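Local coordinates for thermophilic dibenzothiophene desulfurization enzyme C (Paenibacillus sp. A11-2, PDB 5XDC), which probably catalyses the flavin-dependent oxidation of dibenzothiophene to its sulfoxide and then its sulfone, using reduced FMN and molecular oxygen, at residues 68-71 and 72-75; 111-114 and 115-118; 304-307 and 308-312. All blocks are in the same frame, centred on the assembly; numbering follows the deposited sequence.

Contact 1 of 3, residues 68-71 and 72-75; sequences ESWP and TVYE
E68 and T72 meet at a helix start, a local contact in which the loop before helix 70-83 is tied to the first turn of that helix, within the acyl-CoA dehydrogenase N-terminal domain. The carboxylate oxygen E68 OE1 is held twice. T72 OG1 gives it a short hydrogen bond of 2.7 Å, arriving from above the carboxylate plane, 56° out of it, while S69 N reaches the same oxygen at 3.0 Å through the anti lone pair. The E68 chain bends at chi2 (-74°), which turns the carboxylate back toward the amide of S69 and the hydroxyl of T72. S69 sits at the N-cap position, and its carbonyl oxygen takes the amide of V73 at 3.1 Å to begin the helical bonding. P71, which has no N-H, fits the first turn of a helix, where the backbone nitrogens have no carbonyl of a preceding turn to bond.

The other side of the turn is aromatic. W70 CE3 lies over one face of the Y74 ring, 3.7 Å from Y74 CE2, with the ring planes 34° apart, an oblique aromatic pair. V73 CG1 runs alongside the indole, 4.0 Å from W70 CZ3. Beyond the turn, helix 247-276 supplies I250, whose carbonyl oxygen receives Y74 OH, and H257, which stacks on the tyrosine, while W324 meets W70 edge-to-face.

The chemistry is therefore two-sided: polar bonds tie the loop to the first turn, consistent with a defined helix start, and the aromatic side chains pack that turn against helices 247-276 and 293-324.

Contact 2 of 3, residues 111-114 and 115-118; sequences ARWY and PQAV
Q116 leans back along helix 107-119 to W113, which it meets across a water. Its CB rests 3.4 Å from W113 O, close also to the carbonyl oxygen of R112. CG stands anti to the backbone N (chi1 -164°), and the chain stays extended beyond it, which carries the amide outward beside the indole. There OE1 comes to the edge of the tryptophan ring, near its plane, 4.1 Å from W113 CD1, and the amide and ring planes differ by only 26°. The water joins the two groups: it donates to Q116 OE1 at 2.9 Å and accepts a weak bond from W113 NE1, lying in the plane of the indole. At the other branch of the amide, NE2 is bonded to E120 OE2, so both ends of the glutamine head have a partner.

At P115 the backbone is kinked. The proline has no amide proton for the preceding turn, and its CD, attached to N in place of the hydrogen, lies 3.1 Å from A111 O. The next bond, from Q116 N to R112 O, is stretched to 3.5 Å and weak; regular bonding returns with A117 N to W113 O at 2.8 Å. Replacing P115 by an alanine takes away the ring carbons CG and CD that abut A111 O, and is likely to leave the kink without the wedge that keeps this turn open.

Y114, whose OH is bonded to D102 and whose ring meets F98, packs the helix against helix 85-104, as W113 does through V101. The whole is a proline-kinked helix, packed against its neighbour in the helical N-terminal domain of the acyl-CoA dehydrogenase fold.

Contact 3 of 3, residues 304-307 and 308-312; sequences AQLQ and VAEAG
L306 O receives the amide of E310 at 2.9 Å, with an N-H...O angle of 163°, in the middle of helix 293-324. This long helix belongs to the C-terminal helical bundle of the acyl-CoA dehydrogenase fold, and here its i to i+4 bonding is regular: V308 N, A309 N and A311 N find the carbonyl oxygens of A304, Q305 and Q307 in the same way.

The side chains of L306 and E310 repeat the pairing of their backbones. L306 holds CG anti to its own N (chi1 -180°), which sends the isobutyl group along the helix toward the glutamate. Its CD1 then lies 3.6 Å from E310 OE2, and its CG 3.7 Å from E310 CD, so the leucine packs against the carboxylate end of the glutamate. E310, extended beyond CG, also passes its CG 3.2 Å from L306 O. The charge is met elsewhere: R264 of helix 247-276 forms a salt bridge through NE to OE2, and the same arginine touches L306 and Q307. With an arginine so close, the carboxylate is probably kept ionised although apolar carbon lies along it.

One flank of the helix is a subunit boundary. V308 packs on V347 of the second subunit, A304 on its S343 and A311 on its E315. On the flank within the chain, A309 meets L260 of helix 247-276 and V347 of helix 331-363. Q307 links its own helix to the neighbouring subunit: its bent chain (chi2 -44°) brings NE2 back to A303 O, while OE1 accepts a hydrogen bond from Q340 NE2 of the second subunit.

The three contacts come in series along the chain, each local to one helix or its start: contact 1 where the loop enters helix 70-83, contact 2 in helix 107-119, contact 3 in helix 293-324. The first two share the N-terminal acyl-CoA dehydrogenase domain, with centres about 20 Å apart; the third belongs to the C-terminal domain, its centre about 18 Å from that of contact 1 and 37 Å from that of contact 2. By these distances contact 1 lies between the others, and its side chains touch helix 293-324 further along, at A317 and Q321, so the same helix takes part both in packing between domains and in the subunit interface.

Contact 1 of 3, residues 68-71 and 72-75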
loop_
_atom_site.group_PDB
_atom_site.type_symbol
_atom_site.label_atom_id
_atom_site.label_comp_id
_atom_site.label_asym_id
_atom_site.label_seq_id
_atom_site.Cartn_x
_atom_site.Cartn_y
_atom_site.Cartn_z
ATOM N N GLU B 68 25.412 -15.837 -27.620
ATOM C CA GLU B 68 24.486 -14.776 -27.268
ATOM C C GLU B 68 24.851 -14.174 -25.914
ATOM O O GLU B 68 25.830 -14.557 -25.271
ATOM C CB GLU B 68 23.058 -15.312 -27.289
ATOM C CG GLU B 68 22.345 -15.051 -28.577
ATOM C CD GLU B 68 21.922 -13.587 -28.730
ATOM O OE1 GLU B 68 22.225 -12.745 -27.836
ATOM O OE2 GLU B 68 21.276 -13.290 -29.746
ATOM N N SER B 69 24.049 -13.204 -25.472
ATOM C CA SER B 69 24.347 -12.397 -24.304
ATOM C C SER B 69 23.328 -12.640 -23.195
ATOM O O SER B 69 22.233 -13.159 -23.427
ATOM C CB SER B 69 24.332 -10.913 -24.670
ATOM O OG SER B 69 22.998 -10.546 -25.011
ATOM N N TRP B 70 23.697 -12.210 -21.998
ATOM C CA TRP B 70 22.774 -12.295 -20.866
ATOM C C TRP B 70 21.477 -11.526 -21.096
ATOM O O TRP B 70 20.405 -12.062 -20.757
ATOM C CB TRP B 70 23.494 -11.832 -19.599
ATOM C CG TRP B 70 24.313 -12.900 -18.963
ATOM C CD1 TRP B 70 25.676 -12.991 -18.932
ATOM C CD2 TRP B 70 23.818 -14.041 -18.251
ATOM N NE1 TRP B 70 26.057 -14.111 -18.239
ATOM C CE2 TRP B 70 24.936 -14.780 -17.821
ATOM C CE3 TRP B 70 22.538 -14.510 -17.947
ATOM C CZ2 TRP B 70 24.815 -15.951 -17.083
ATOM C CZ3 TRP B 70 22.418 -15.682 -17.216
ATOM C CH2 TRP B 70 23.547 -16.395 -16.806
ATOM N N PRO B 71 21.473 -10.316 -21.673
ATOM C CA PRO B 71 20.180 -9.689 -22.011
ATOM C C PRO B 71 19.232 -10.596 -22.789
ATOM O O PRO B 71 18.034 -10.656 -22.483
ATOM C CB PRO B 71 20.615 -8.452 -22.818
ATOM C CG PRO B 71 21.896 -8.059 -22.176
ATOM C CD PRO B 71 22.591 -9.374 -21.844
ATOM N N THR B 72 19.737 -11.322 -23.789
ATOM C CA THR B 72 18.906 -12.258 -24.535
ATOM C C THR B 72 18.413 -13.400 -23.650
ATOM O O THR B 72 17.241 -13.792 -23.720
ATOM C CB THR B 72 19.699 -12.804 -25.725
ATOM O OG1 THR B 72 20.020 -11.706 -26.592
ATOM C CG2 THR B 72 18.896 -13.827 -26.492
ATOM N N VAL B 73 19.310 -13.978 -22.853
ATOM C CA VAL B 73 18.932 -15.049 -21.933
ATOM C C VAL B 73 17.815 -14.582 -21.003
ATOM O O VAL B 73 16.793 -15.257 -20.847
ATOM C CB VAL B 73 20.160 -15.515 -21.133
ATOM C CG1 VAL B 73 19.749 -16.502 -20.050
ATOM C CG2 VAL B 73 21.213 -16.139 -22.064
ATOM N N TYR B 74 18.007 -13.432 -20.365
ATOM C CA TYR B 74 17.011 -12.939 -19.417
ATOM C C TYR B 74 15.659 -12.713 -20.090
ATOM O O TYR B 74 14.609 -13.040 -19.520
ATOM C CB TYR B 74 17.518 -11.658 -18.752
ATOM C CG TYR B 74 18.589 -11.867 -17.706
ATOM C CD1 TYR B 74 18.342 -12.646 -16.575
ATOM C CD2 TYR B 74 19.846 -11.276 -17.826
ATOM C CE1 TYR B 74 19.313 -12.840 -15.603
ATOM C CE2 TYR B 74 20.815 -11.440 -16.855
ATOM C CZ TYR B 74 20.550 -12.226 -15.742
ATOM O OH TYR B 74 21.511 -12.402 -14.787
ATOM N N GLU B 75 15.654 -12.127 -21.296
ATOM C CA GLU B 75 14.390 -11.899 -21.991
ATOM C C GLU B 75 13.709 -13.221 -22.317
ATOM O O GLU B 75 12.481 -13.350 -22.192
ATOM C CB GLU B 75 14.638 -11.066 -23.253
ATOM C CG GLU B 75 13.366 -10.724 -24.012
ATOM C CD GLU B 75 13.555 -9.653 -25.092
ATOM O OE1 GLU B 75 12.579 -9.400 -25.829
ATOM O OE2 GLU B 75 14.659 -9.069 -25.211
#

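Contact 2 of 3, residues 111-114 and 115-118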
loop_
_atom_site.group_PDB
_atom_site.type_symbol
_atom_site.label_atom_id
_atom_site.label_comp_id
_atom_site.label_asym_id
_atom_site.label_seq_id
_atom_site.Cartn_x
_atom_site.Cartn_y
_atom_site.Cartn_z
ATOM N N ALA B 111 36.720 -26.513 -22.534
ATOM C CA ALA B 111 36.988 -26.964 -23.890
ATOM C C ALA B 111 36.416 -28.349 -24.134
ATOM O O ALA B 111 36.020 -28.672 -25.259
ATOM C CB ALA B 111 38.493 -26.948 -24.148
ATOM N N ARG B 112 36.351 -29.179 -23.094
ATOM C CA ARG B 112 35.725 -30.488 -23.207
ATOM C C ARG B 112 34.218 -30.424 -23.004
ATOM O O ARG B 112 33.455 -30.952 -23.820
ATOM C CB ARG B 112 36.347 -31.444 -22.188
ATOM C CG ARG B 112 37.813 -31.763 -22.474
ATOM C CD ARG B 112 38.316 -32.846 -21.547
ATOM N NE ARG B 112 38.429 -32.384 -20.165
ATOM C CZ ARG B 112 39.500 -31.789 -19.646
ATOM N NH1 ARG B 112 40.578 -31.561 -20.392
ATOM N NH2 ARG B 112 39.489 -31.420 -18.373
ATOM N N TRP B 113 33.780 -29.752 -21.934
ATOM C CA TRP B 113 32.379 -29.804 -21.523
ATOM C C TRP B 113 31.462 -29.079 -22.501
ATOM O O TRP B 113 30.353 -29.547 -22.777
ATOM C CB TRP B 113 32.227 -29.190 -20.130
ATOM C CG TRP B 113 32.257 -30.134 -18.967
ATOM C CD1 TRP B 113 31.841 -31.435 -18.942
ATOM C CD2 TRP B 113 32.688 -29.825 -17.641
ATOM N NE1 TRP B 113 32.006 -31.958 -17.677
ATOM C CE2 TRP B 113 32.524 -30.991 -16.863
ATOM C CE3 TRP B 113 33.199 -28.680 -17.033
ATOM C CZ2 TRP B 113 32.860 -31.039 -15.515
ATOM C CZ3 TRP B 113 33.541 -28.731 -15.707
ATOM C CH2 TRP B 113 33.376 -29.904 -14.956
ATOM N N TYR B 114 31.882 -27.925 -23.024
ATOM C CA TYR B 114 30.898 -27.132 -23.749
ATOM C C TYR B 114 30.559 -27.749 -25.101
ATOM O O TYR B 114 29.384 -27.790 -25.477
ATOM C CB TYR B 114 31.382 -25.689 -23.890
ATOM C CG TYR B 114 31.379 -24.909 -22.591
ATOM C CD1 TYR B 114 31.047 -25.508 -21.380
ATOM C CD2 TYR B 114 31.703 -23.566 -22.576
ATOM C CE1 TYR B 114 31.055 -24.785 -20.200
ATOM C CE2 TYR B 114 31.714 -22.840 -21.401
ATOM C CZ TYR B 114 31.376 -23.461 -20.214
ATOM O OH TYR B 114 31.375 -22.733 -19.045
ATOM N N PRO B 115 31.527 -28.260 -25.868
ATOM C CA PRO B 115 31.131 -28.974 -27.093
ATOM C C PRO B 115 30.265 -30.183 -26.798
ATOM O O PRO B 115 29.357 -30.511 -27.572
ATOM C CB PRO B 115 32.481 -29.364 -27.719
ATOM C CG PRO B 115 33.409 -28.349 -27.234
ATOM C CD PRO B 115 32.982 -28.054 -25.809
ATOM N N GLN B 116 30.543 -30.861 -25.683
ATOM C CA GLN B 116 29.729 -31.994 -25.276
ATOM C C GLN B 116 28.308 -31.552 -24.960
ATOM O O GLN B 116 27.338 -32.188 -25.385
ATOM C CB GLN B 116 30.372 -32.660 -24.064
ATOM C CG GLN B 116 29.853 -34.032 -23.791
ATOM C CD GLN B 116 30.588 -34.739 -22.666
ATOM O OE1 GLN B 116 31.429 -34.154 -21.974
ATOM N NE2 GLN B 116 30.259 -36.012 -22.474
ATOM N N ALA B 117 28.174 -30.447 -24.224
ATOM C CA ALA B 117 26.858 -29.916 -23.880
ATOM C C ALA B 117 26.058 -29.549 -25.122
ATOM O O ALA B 117 24.826 -29.701 -25.147
ATOM C CB ALA B 117 27.018 -28.695 -22.980
ATOM N N VAL B 118 26.735 -29.035 -26.156
ATOM C CA VAL B 118 26.058 -28.739 -27.418
ATOM C C VAL B 118 25.630 -30.029 -28.114
ATOM O O VAL B 118 24.475 -30.179 -28.533
ATOM C CB VAL B 118 26.968 -27.897 -28.335
ATOM C CG1 VAL B 118 26.322 -27.736 -29.705
ATOM C CG2 VAL B 118 27.263 -26.531 -27.721
HETATM O O HOH W 1 31.445 -34.857 -19.142
#

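Contact 3 of 3, residues 304-307 and 308-312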
loop_
_atom_site.group_PDB
_atom_site.type_symbol
_atom_site.label_atom_id
_atom_site.label_comp_id
_atom_site.label_asym_id
_atom_site.label_seq_id
_atom_site.Cartn_x
_atom_site.Cartn_y
_atom_site.Cartn_z
ATOM N N ALA B 304 1.445 -0.174 -15.581
ATOM C CA ALA B 304 2.456 0.875 -15.448
ATOM C C ALA B 304 3.651 0.386 -14.643
ATOM O O ALA B 304 4.808 0.571 -15.044
ATOM C CB ALA B 304 1.842 2.102 -14.781
ATOM N N GLN B 305 3.391 -0.194 -13.468
ATOM C CA GLN B 305 4.481 -0.737 -12.670
ATOM C C GLN B 305 5.262 -1.791 -13.445
ATOM O O GLN B 305 6.493 -1.831 -13.367
ATOM C CB GLN B 305 3.945 -1.320 -11.368
ATOM C CG GLN B 305 3.378 -0.284 -10.439
ATOM C CD GLN B 305 2.817 -0.912 -9.182
ATOM O OE1 GLN B 305 1.627 -0.830 -8.920
ATOM N NE2 GLN B 305 3.678 -1.564 -8.409
ATOM N N LEU B 306 4.565 -2.654 -14.196
ATOM C CA LEU B 306 5.260 -3.671 -14.992
ATOM C C LEU B 306 6.188 -3.042 -16.027
ATOM O O LEU B 306 7.333 -3.484 -16.189
ATOM C CB LEU B 306 4.259 -4.587 -15.681
ATOM C CG LEU B 306 4.876 -5.693 -16.539
ATOM C CD1 LEU B 306 5.707 -6.652 -15.717
ATOM C CD2 LEU B 306 3.780 -6.420 -17.257
ATOM N N GLN B 307 5.713 -2.014 -16.744
ATOM C CA GLN B 307 6.557 -1.367 -17.746
ATOM C C GLN B 307 7.837 -0.861 -17.111
ATOM O O GLN B 307 8.934 -1.078 -17.633
ATOM C CB GLN B 307 5.838 -0.191 -18.413
ATOM C CG GLN B 307 4.520 -0.461 -19.115
ATOM C CD GLN B 307 4.500 -1.700 -19.982
ATOM O OE1 GLN B 307 5.190 -1.774 -21.004
ATOM N NE2 GLN B 307 3.669 -2.670 -19.601
ATOM N N VAL B 308 7.714 -0.167 -15.981
ATOM C CA VAL B 308 8.891 0.432 -15.372
ATOM C C VAL B 308 9.829 -0.650 -14.855
ATOM O O VAL B 308 11.050 -0.564 -15.032
ATOM C CB VAL B 308 8.475 1.411 -14.261
ATOM C CG1 VAL B 308 9.700 1.949 -13.536
ATOM C CG2 VAL B 308 7.661 2.566 -14.832
ATOM N N ALA B 309 9.280 -1.679 -14.201
ATOM C CA ALA B 309 10.118 -2.760 -13.678
ATOM C C ALA B 309 10.855 -3.476 -14.799
ATOM O O ALA B 309 12.033 -3.830 -14.653
ATOM C CB ALA B 309 9.271 -3.756 -12.888
ATOM N N GLU B 310 10.176 -3.721 -15.919
ATOM C CA GLU B 310 10.826 -4.392 -17.044
ATOM C C GLU B 310 11.924 -3.521 -17.634
ATOM O O GLU B 310 13.033 -3.999 -17.915
ATOM C CB GLU B 310 9.806 -4.730 -18.118
ATOM C CG GLU B 310 8.852 -5.844 -17.723
ATOM C CD GLU B 310 7.805 -6.143 -18.782
ATOM O OE1 GLU B 310 7.402 -5.228 -19.535
ATOM O OE2 GLU B 310 7.365 -7.309 -18.838
ATOM N N ALA B 311 11.620 -2.241 -17.850
ATOM C CA ALA B 311 12.614 -1.343 -18.427
ATOM C C ALA B 311 13.831 -1.251 -17.526
ATOM O O ALA B 311 14.974 -1.217 -18.006
ATOM C CB ALA B 311 12.007 0.043 -18.666
ATOM N N GLY B 312 13.611 -1.230 -16.212
ATOM C CA GLY B 312 14.724 -1.220 -15.281
ATOM C C GLY B 312 15.528 -2.505 -15.310
ATOM O O GLY B 312 16.757 -2.483 -15.195
#